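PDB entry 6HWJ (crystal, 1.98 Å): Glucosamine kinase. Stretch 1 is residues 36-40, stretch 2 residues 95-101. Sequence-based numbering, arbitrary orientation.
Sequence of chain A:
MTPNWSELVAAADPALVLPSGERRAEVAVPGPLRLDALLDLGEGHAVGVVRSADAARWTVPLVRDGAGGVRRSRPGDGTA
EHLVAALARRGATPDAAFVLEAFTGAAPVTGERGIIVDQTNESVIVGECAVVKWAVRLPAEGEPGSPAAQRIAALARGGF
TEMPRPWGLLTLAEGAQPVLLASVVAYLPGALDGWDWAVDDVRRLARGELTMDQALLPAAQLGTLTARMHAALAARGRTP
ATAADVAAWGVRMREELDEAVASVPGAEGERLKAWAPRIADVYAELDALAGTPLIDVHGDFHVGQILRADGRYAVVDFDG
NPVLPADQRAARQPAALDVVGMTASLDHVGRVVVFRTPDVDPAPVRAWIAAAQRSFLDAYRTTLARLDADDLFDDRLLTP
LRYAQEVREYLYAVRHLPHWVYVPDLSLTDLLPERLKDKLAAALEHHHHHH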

# COMPACT_ATOMS: atom_id res chain seq x y z
N ASP A 36 -0.05 23.89 -15.04
CA ASP A 36 0.48 24.47 -13.81
C ASP A 36 1.99 24.29 -13.69
O ASP A 36 2.67 25.13 -13.07
CB ASP A 36 -0.19 23.84 -12.59
CG ASP A 36 -1.57 24.42 -12.31
OD1 ASP A 36 -1.93 25.46 -12.91
OD2 ASP A 36 -2.30 23.84 -11.49
N ALA A 37 2.54 23.21 -14.24
CA ALA A 37 3.96 22.94 -14.13
C ALA A 37 4.33 21.94 -15.21
O ALA A 37 3.50 21.10 -15.60
CB ALA A 37 4.33 22.39 -12.74
N LEU A 38 5.58 22.00 -15.66
CA LEU A 38 6.02 21.23 -16.82
C LEU A 38 7.48 20.86 -16.65
O LEU A 38 8.34 21.74 -16.51
CB LEU A 38 5.80 22.04 -18.10
CG LEU A 38 5.95 21.37 -19.47
CD1 LEU A 38 7.41 20.97 -19.73
CD2 LEU A 38 5.02 20.17 -19.56
N LEU A 39 7.76 19.56 -16.61
CA LEU A 39 9.11 19.03 -16.63
C LEU A 39 9.43 18.59 -18.05
O LEU A 39 8.85 17.63 -18.55
CB LEU A 39 9.25 17.87 -15.66
CG LEU A 39 10.64 17.18 -15.71
CD1 LEU A 39 11.71 18.13 -15.20
CD2 LEU A 39 10.61 15.91 -14.89
N ASP A 40 10.36 19.29 -18.69
CA ASP A 40 10.74 19.00 -20.07
C ASP A 40 11.71 17.83 -20.08
O ASP A 40 12.78 17.90 -19.44
CB ASP A 40 11.35 20.24 -20.71
CG ASP A 40 11.55 20.09 -22.22
OD1 ASP A 40 11.77 18.96 -22.70
OD2 ASP A 40 11.49 21.13 -22.91
N ASP A 95 13.48 22.01 -13.44
CA ASP A 95 12.57 23.07 -13.03
C ASP A 95 12.30 23.00 -11.53
O ASP A 95 11.95 21.95 -11.01
CB ASP A 95 11.26 22.99 -13.80
CG ASP A 95 10.30 24.11 -13.43
OD1 ASP A 95 10.73 25.04 -12.72
OD2 ASP A 95 9.13 24.06 -13.86
N ALA A 96 12.45 24.15 -10.86
CA ALA A 96 12.39 24.19 -9.40
C ALA A 96 11.07 23.68 -8.85
O ALA A 96 10.98 23.39 -7.65
CB ALA A 96 12.63 25.62 -8.92
N ALA A 97 10.04 23.55 -9.68
CA ALA A 97 8.78 22.97 -9.22
C ALA A 97 8.89 21.47 -8.97
O ALA A 97 8.04 20.90 -8.27
CB ALA A 97 7.69 23.22 -10.25
N PHE A 98 9.92 20.82 -9.52
CA PHE A 98 10.01 19.37 -9.50
C PHE A 98 11.24 18.94 -8.72
O PHE A 98 12.24 19.65 -8.67
CB PHE A 98 10.09 18.79 -10.91
CG PHE A 98 8.90 19.11 -11.78
CD1 PHE A 98 8.90 20.24 -12.59
CD2 PHE A 98 7.80 18.28 -11.80
CE1 PHE A 98 7.81 20.53 -13.40
CE2 PHE A 98 6.71 18.56 -12.62
CZ PHE A 98 6.72 19.69 -13.41
N VAL A 99 11.16 17.75 -8.14
CA VAL A 99 12.31 17.06 -7.56
C VAL A 99 12.42 15.71 -8.26
O VAL A 99 11.49 14.90 -8.21
CB VAL A 99 12.17 16.88 -6.05
CG1 VAL A 99 13.28 15.97 -5.51
CG2 VAL A 99 12.25 18.23 -5.36
N LEU A 100 13.55 15.49 -8.93
CA LEU A 100 13.88 14.21 -9.57
C LEU A 100 14.95 13.55 -8.71
O LEU A 100 16.07 14.05 -8.62
CB LEU A 100 14.41 14.43 -10.99
CG LEU A 100 13.55 14.05 -12.18
CD1 LEU A 100 14.36 14.23 -13.47
CD2 LEU A 100 13.04 12.63 -12.09
N GLU A 101 14.61 12.44 -8.06
CA GLU A 101 15.56 11.73 -7.22
C GLU A 101 15.91 10.41 -7.89
O GLU A 101 15.03 9.57 -8.11
CB GLU A 101 15.01 11.50 -5.81
CG GLU A 101 16.02 10.87 -4.86
CD GLU A 101 15.58 10.94 -3.40
OE1 GLU A 101 14.40 11.27 -3.13
OE2 GLU A 101 16.43 10.68 -2.52

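The aromatic ring of Phe-98 is the centre of this contact. Its side chain points from stretch 2 toward the strand of residues 36-40, and with chi1 near -60° (m) the ring lies against the backbone of that strand. The best-defined pairing is with Leu-39: its CB stands 3.7 Å from the centroid of the Phe-98 ring and only 8° off the ring normal, so a methylene group sits almost squarely over one face. This is a CH-pi contact, in which weakly polarised C-H bonds meet the electron-rich pi cloud while dispersion supplies much of the attraction. A flat ring suits such a place because it can lie close to main chain as well as to side chains: Phe-98 CE1 comes within 3.3 Å of Leu-38 C and 3.4 Å of Leu-39 N. Leu-38 takes part through this backbone, for its own side chain points away from stretch 2.

Around this centre, smaller apolar groups extend the contact. Ala-37 points toward stretch 2, and its CB approaches Phe-98 CZ at 3.7 Å and Ala-97 CB at 4.3 Å. A lone methyl on each alanine makes a compact meeting where the two chains run near each other, the CA atoms of Ala-37 and Ala-97 being 6.9 Å apart. Leu-39 has greater reach: although its CB leaves the backbone sideways, the branched chain brings CD2 to 4.3 Å from Leu-100 CD1, a looser contact that carries the apolar surface along the second strand.

The strand axes come no closer than 9.2 Å, and their N-to-C directions differ by 35°. No hydrogen bond joins the two stretches, so this is packing through side chains and ring-to-backbone contact rather than the pairing of neighbouring strands in a sheet. It buries 302 Å² in all, counting both sides.

At the polar edge, a type I turn from Asp-95 to Phe-98 leads into the second strand. It is closed by the hydrogen bond from Phe-98 N to Asp-95 O, at 2.8 Å, which helps fix the backbone from which the ring projects. Aspartate suits the start of such a turn because its short side chain can fold back to a nearby amide; here Ala-97 N donates a weak hydrogen bond to Asp-95 OD1 at 3.5 Å. Asp-95 OD2 lies 3.6 Å from Leu-38 O, but two oxygens that are both acceptors offer no bond, and the carboxylate is exposed and poorly ordered.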